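Local coordinates for putative type VI secretion protein (Escherichia coli, PDB 6SK0), which forms the trimeric spike at the tip of the type VI secretion system and loads and inhibits a phospholipase effector, at the interface of chains A and B. Coordinates in Å, arbitrary orientation; residue numbers count along the deposited sequence, not the author numbering. Chains: chain A/B, Putative type VI secretion protein.

Contact 1: the interface of chains A and B. Residues chain A 641, 643; chain B 584, 587-588, 611, 614-615, 654.
A:Arg643 reaches over from its strand between two helices of chain B, where B:Gln611 and B:Asn615 receive its guanidinium group. The side chain leaves with CG anti to the backbone N (chi1 177°) and runs nearly straight before bending at chi3, a turn that brings the guanidinium in between the helices. There it presents its NE side to B:Gln611: NE gives a hydrogen bond of 2.9 Å to the amide oxygen OE1, and NH2 bonds to the same oxygen at 3.1 Å. OE1 lies in the guanidinium plane, yet the two flat groups are turned 52° apart; the NH2 bond arrives on a lone pair of OE1, while NE comes in tilted from the carbonyl plane. The side chain of B:Asn615 crosses that of the arginine at about a right angle, though their planes are just 33° apart, and offers OD1, somewhat out of the guanidinium plane, to NH1 at 2.5 Å. The aliphatic stretch is packed too: CD of A:Arg643 rests 3.6 Å from CB of B:Ala587 and 3.8 Å from the methyl CE of B:Met654. Nearer the backbone, CB of A:Arg643 meets CD2 of B:Leu614 at 3.7 Å, and the same leucine flanks A:Ala641. The site joins strand 642-646 of chain A to helices 578-600 and 608-618 and strand 651-655 of chain B, fastening the helical pair against the neighbouring subunit's part of the spike shaft.

Contact 2: the interface of chains A and B. Residues chain A 712-714, 719; chain B 721-723, 727.
Strand 710-714 of chain A and strand 718-723 of chain B lie parallel, and B:Ser722 ties them together through its backbone. Its N donates to O of A:Ile712 at 2.8 Å, and its O accepts from N of A:Ser714 at 2.9 Å. Both bonds run nearly along the C=O axis, so the pairing is straight and in register, with A:Gln713 bridged to B:Ser722 between them. The tight part lies on the side where A:Val719 sits. This valine sends its two methyls to different neighbours: CG1, anti to the backbone N (chi1 175°), meets CG1 of B:Val721 at 3.6 Å, the two side chains slanting across one another, while CG2 touches CB of B:Ala723, also at 3.6 Å. A:Val719 is in turn bridged, again in parallel, with B:Leu727, so its side chain packs on strand 718-723 while its backbone pairs with strand 726-731. The other side is looser. The side chain of A:Gln713 extends away from the pairing, with CB no closer than 3.8 Å to O of B:Ser722. The hydroxyl OG of B:Ser722 likewise stays 4.0 Å from O of A:Ile712, and neither polar end bonds across the contact here; this side probably faces solvent. With backbone bonds between the strands and aliphatic groups on one face, the site interlocks the chains as in the intertwined beta-prism of VgrG spikes, and probably helps to stiffen the shaft.

Contact 3: the interface of chains A and B. Residues chain A 670-672; chain B 594, 598, 678, 680.
Bends in both side chains bring A:Glu672 and B:Arg680 together: the glutamate sets CG anti to the backbone N (chi1 -175°), beside the carbonyl carbon, then folds at chi2, while the arginine, with CG anti to the carbonyl carbon, runs straight at chi2 and bends at chi3. The result is a salt bridge from NH1 of B:Arg680 to the carboxylate OE1 of A:Glu672 at 2.7 Å. OE1 uses its syn lone pair, but it lies 42° out of the guanidinium plane, and the two planes stand 86° apart, so the contact is strongly bent, with no paired, side-by-side grip. Alongside, the backbones pair in parallel: N of A:Ala671 donates to O of B:Leu678 at 2.9 Å, and N of B:Arg680 donates to O of A:Ala671 at 2.8 Å, fixing the start of the arginine next to the glutamate. Helix 578-600 of chain B packs over this end of strand 667-671. There CG1 of A:Val670 meets SD of B:Met594 at 3.7 Å, and CG2 turns towards CB of B:Ala598 at 4.1 Å. The doubly bent methionine continues towards the salt bridge, and its methyl CE ends 3.3 Å from OE1 of A:Glu672.

Contact 1: the interface of chains A and B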
loop_
_atom_site.group_PDB
_atom_site.type_symbol
_atom_site.label_atom_id
_atom_site.label_comp_id
_atom_site.label_asym_id
_atom_site.label_seq_id
_atom_site.Cartn_x
_atom_site.Cartn_y
_atom_site.Cartn_z
ATOM N N ALA A 641 4.350 -8.057 -10.179
ATOM C CA ALA A 641 4.615 -7.277 -8.986
ATOM C C ALA A 641 4.008 -5.883 -9.080
ATOM O O ALA A 641 3.842 -5.316 -10.158
ATOM C CB ALA A 641 6.117 -7.169 -8.749
ATOM N N ARG A 643 4.554 -1.980 -7.300
ATOM C CA ARG A 643 5.405 -1.147 -6.477
ATOM C C ARG A 643 4.724 0.182 -6.213
ATOM O O ARG A 643 4.271 0.855 -7.141
ATOM C CB ARG A 643 6.769 -0.902 -7.104
ATOM C CG ARG A 643 7.601 0.023 -6.240
ATOM C CD ARG A 643 9.025 0.068 -6.651
ATOM N NE ARG A 643 9.502 -1.219 -7.112
ATOM C CZ ARG A 643 10.553 -1.364 -7.899
ATOM N NH1 ARG A 643 11.223 -0.299 -8.295
ATOM N NH2 ARG A 643 10.928 -2.565 -8.287
ATOM N N LEU B 584 12.260 4.373 -9.792
ATOM C CA LEU B 584 12.253 2.914 -9.774
ATOM C C LEU B 584 13.582 2.361 -9.279
ATOM O O LEU B 584 13.613 1.444 -8.453
ATOM C CB LEU B 584 11.933 2.366 -11.163
ATOM C CG LEU B 584 10.538 2.627 -11.721
ATOM C CD1 LEU B 584 10.510 2.333 -13.200
ATOM C CD2 LEU B 584 9.485 1.818 -10.983
ATOM N N ALA B 587 13.979 3.031 -5.473
ATOM C CA ALA B 587 13.176 2.093 -4.701
ATOM C C ALA B 587 13.800 0.709 -4.701
ATOM O O ALA B 587 13.861 0.048 -3.660
ATOM C CB ALA B 587 11.755 2.038 -5.250
ATOM N N LEU B 588 14.281 0.259 -5.860
ATOM C CA LEU B 588 14.855 -1.076 -5.946
ATOM C C LEU B 588 16.143 -1.180 -5.142
ATOM O O LEU B 588 16.367 -2.177 -4.454
ATOM C CB LEU B 588 15.097 -1.452 -7.405
ATOM C CG LEU B 588 15.764 -2.808 -7.635
ATOM C CD1 LEU B 588 14.908 -3.945 -7.089
ATOM C CD2 LEU B 588 16.071 -3.019 -9.105
ATOM N N GLN B 611 10.648 -7.643 -7.836
ATOM C CA GLN B 611 10.802 -6.196 -7.941
ATOM C C GLN B 611 11.879 -5.817 -8.952
ATOM O O GLN B 611 11.735 -4.832 -9.678
ATOM C CB GLN B 611 11.104 -5.601 -6.566
ATOM C CG GLN B 611 9.949 -5.710 -5.578
ATOM C CD GLN B 611 8.679 -5.031 -6.065
ATOM O OE1 GLN B 611 8.726 -4.003 -6.729
ATOM N NE2 GLN B 611 7.539 -5.605 -5.729
ATOM N N LEU B 614 10.258 -6.267 -12.127
ATOM C CA LEU B 614 9.363 -5.144 -12.357
ATOM C C LEU B 614 10.126 -3.930 -12.856
ATOM O O LEU B 614 9.644 -3.207 -13.728
ATOM C CB LEU B 614 8.601 -4.805 -11.078
ATOM C CG LEU B 614 7.591 -3.662 -11.191
ATOM C CD1 LEU B 614 6.502 -4.024 -12.186
ATOM C CD2 LEU B 614 6.993 -3.327 -9.835
ATOM N N ASN B 615 11.306 -3.679 -12.294
ATOM C CA ASN B 615 12.155 -2.610 -12.802
ATOM C C ASN B 615 12.461 -2.827 -14.275
ATOM O O ASN B 615 12.321 -1.912 -15.089
ATOM C CB ASN B 615 13.445 -2.526 -11.992
ATOM C CG ASN B 615 13.433 -1.392 -10.997
ATOM O OD1 ASN B 615 12.465 -1.197 -10.280
ATOM N ND2 ASN B 615 14.512 -0.634 -10.952
ATOM N N MET B 654 7.953 1.010 -0.916
ATOM C CA MET B 654 9.226 1.615 -0.568
ATOM C C MET B 654 9.008 3.080 -0.246
ATOM O O MET B 654 8.263 3.775 -0.937
ATOM C CB MET B 654 10.245 1.479 -1.699
ATOM C CG MET B 654 10.688 0.070 -1.982
ATOM S SD MET B 654 9.484 -0.883 -2.918
ATOM C CE MET B 654 10.568 -1.955 -3.857
#

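Contact 2: the interface of chains A and B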
loop_
_atom_site.group_PDB
_atom_site.type_symbol
_atom_site.label_atom_id
_atom_site.label_comp_id
_atom_site.label_asym_id
_atom_site.label_seq_id
_atom_site.Cartn_x
_atom_site.Cartn_y
_atom_site.Cartn_z
ATOM N N ILE A 712 2.859 -15.411 30.960
ATOM C CA ILE A 712 3.808 -16.062 30.075
ATOM C C ILE A 712 3.648 -17.555 30.278
ATOM O O ILE A 712 3.781 -18.050 31.402
ATOM C CB ILE A 712 5.249 -15.625 30.358
ATOM C CG1 ILE A 712 5.409 -14.131 30.109
ATOM C CG2 ILE A 712 6.208 -16.430 29.527
ATOM C CD1 ILE A 712 6.657 -13.565 30.667
ATOM N N GLN A 713 3.371 -18.274 29.205
ATOM C CA GLN A 713 3.009 -19.672 29.338
ATOM C C GLN A 713 3.543 -20.495 28.180
ATOM O O GLN A 713 3.433 -20.102 27.021
ATOM C CB GLN A 713 1.493 -19.826 29.430
ATOM C CG GLN A 713 1.018 -21.232 29.223
ATOM C CD GLN A 713 -0.374 -21.457 29.758
ATOM O OE1 GLN A 713 -1.063 -20.516 30.141
ATOM N NE2 GLN A 713 -0.789 -22.713 29.805
ATOM N N SER A 714 4.115 -21.639 28.500
ATOM C CA SER A 714 4.323 -22.704 27.534
ATOM C C SER A 714 3.291 -23.778 27.852
ATOM O O SER A 714 3.330 -24.385 28.925
ATOM C CB SER A 714 5.744 -23.243 27.584
ATOM O OG SER A 714 5.879 -24.337 26.711
ATOM N N VAL A 719 9.461 -23.421 29.886
ATOM C CA VAL A 719 9.757 -22.003 29.960
ATOM C C VAL A 719 11.152 -21.871 30.542
ATOM O O VAL A 719 11.423 -22.355 31.645
ATOM C CB VAL A 719 8.730 -21.242 30.804
ATOM C CG1 VAL A 719 9.157 -19.804 30.951
ATOM C CG2 VAL A 719 7.361 -21.343 30.186
ATOM N N VAL B 721 4.054 -16.932 35.238
ATOM C CA VAL B 721 4.881 -17.699 34.322
ATOM C C VAL B 721 4.585 -19.164 34.567
ATOM O O VAL B 721 4.869 -19.689 35.649
ATOM C CB VAL B 721 6.373 -17.395 34.503
ATOM C CG1 VAL B 721 7.173 -18.088 33.438
ATOM C CG2 VAL B 721 6.612 -15.910 34.482
ATOM N N SER B 722 3.996 -19.821 33.581
ATOM C CA SER B 722 3.615 -21.214 33.712
ATOM C C SER B 722 4.241 -22.023 32.598
ATOM O O SER B 722 4.171 -21.643 31.428
ATOM C CB SER B 722 2.098 -21.390 33.693
ATOM O OG SER B 722 1.451 -20.152 33.904
ATOM N N ALA B 723 4.856 -23.127 32.971
ATOM C CA ALA B 723 5.360 -24.100 32.029
ATOM C C ALA B 723 4.601 -25.395 32.233
ATOM O O ALA B 723 4.088 -25.668 33.319
ATOM C CB ALA B 723 6.859 -24.332 32.189
ATOM N N LEU B 727 9.975 -25.349 34.220
ATOM C CA LEU B 727 10.244 -23.925 34.312
ATOM C C LEU B 727 11.641 -23.749 34.883
ATOM O O LEU B 727 11.920 -24.188 36.001
ATOM C CB LEU B 727 9.199 -23.226 35.173
ATOM C CG LEU B 727 9.056 -21.716 35.002
ATOM C CD1 LEU B 727 7.675 -21.262 35.433
ATOM C CD2 LEU B 727 10.105 -20.983 35.786
#

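Contact 3: the interface of chains A and B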
loop_
_atom_site.group_PDB
_atom_site.type_symbol
_atom_site.label_atom_id
_atom_site.label_comp_id
_atom_site.label_asym_id
_atom_site.label_seq_id
_atom_site.Cartn_x
_atom_site.Cartn_y
_atom_site.Cartn_z
ATOM N N VAL A 670 11.166 -3.922 6.607
ATOM C CA VAL A 670 12.465 -3.442 7.031
ATOM C C VAL A 670 12.373 -1.931 7.089
ATOM O O VAL A 670 12.149 -1.275 6.067
ATOM C CB VAL A 670 13.600 -3.897 6.106
ATOM C CG1 VAL A 670 14.936 -3.513 6.709
ATOM C CG2 VAL A 670 13.527 -5.374 5.885
ATOM N N ALA A 671 12.511 -1.384 8.282
ATOM C CA ALA A 671 12.563 0.049 8.487
ATOM C C ALA A 671 13.966 0.418 8.927
ATOM O O ALA A 671 14.540 -0.238 9.799
ATOM C CB ALA A 671 11.536 0.501 9.523
ATOM N N GLU A 672 14.519 1.454 8.309
ATOM C CA GLU A 672 15.826 1.934 8.725
ATOM C C GLU A 672 15.773 2.494 10.138
ATOM O O GLU A 672 16.705 2.300 10.923
ATOM C CB GLU A 672 16.333 2.980 7.740
ATOM C CG GLU A 672 17.734 3.459 8.021
ATOM C CD GLU A 672 18.763 2.359 7.877
ATOM O OE1 GLU A 672 18.554 1.447 7.056
ATOM O OE2 GLU A 672 19.785 2.405 8.585
ATOM N N MET B 594 18.007 -3.131 2.033
ATOM C CA MET B 594 17.246 -3.593 3.184
ATOM C C MET B 594 17.144 -5.106 3.215
ATOM O O MET B 594 17.065 -5.700 4.290
ATOM C CB MET B 594 15.860 -2.965 3.184
ATOM C CG MET B 594 15.906 -1.501 3.471
ATOM S SD MET B 594 16.948 -1.071 4.852
ATOM C CE MET B 594 15.861 0.092 5.648
ATOM N N ALA B 598 18.165 -7.409 6.256
ATOM C CA ALA B 598 17.298 -8.438 6.810
ATOM C C ALA B 598 18.025 -9.766 6.917
ATOM O O ALA B 598 17.858 -10.496 7.898
ATOM C CB ALA B 598 16.041 -8.589 5.957
ATOM N N LEU B 678 11.558 -5.917 10.887
ATOM C CA LEU B 678 12.925 -5.586 11.245
ATOM C C LEU B 678 13.076 -4.077 11.316
ATOM O O LEU B 678 12.884 -3.378 10.318
ATOM C CB LEU B 678 13.920 -6.180 10.252
ATOM C CG LEU B 678 15.361 -5.720 10.461
ATOM C CD1 LEU B 678 15.887 -6.101 11.843
ATOM C CD2 LEU B 678 16.238 -6.278 9.377
ATOM N N ARG B 680 15.975 -1.295 11.994
ATOM C CA ARG B 680 17.427 -1.310 11.912
ATOM C C ARG B 680 18.081 -0.433 12.968
ATOM O O ARG B 680 19.142 -0.785 13.485
ATOM C CB ARG B 680 17.881 -0.888 10.520
ATOM C CG ARG B 680 17.472 -1.866 9.444
ATOM C CD ARG B 680 18.167 -1.578 8.154
ATOM N NE ARG B 680 19.586 -1.886 8.239
ATOM C CZ ARG B 680 20.502 -1.421 7.402
ATOM N NH1 ARG B 680 20.151 -0.620 6.413
ATOM N NH2 ARG B 680 21.768 -1.768 7.553
#

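Contacts 1 and 3 lie about 17 Å apart between the centres of their C-alpha atoms, and both use helix 578-600 of chain B: contact 1 engages its earlier part and contact 3 its later part, so the helix is held to chain A at two places. Contact 2 is farther along the shaft, about 31 Å from contact 3 and 44 Å from contact 1, again between C-alpha centres, and relies on strands alone. Parallel strand pairing recurs in contacts 2 and 3. Repeated in each copy of the trimer, the series probably secures the helices on the shaft and the strands against one another.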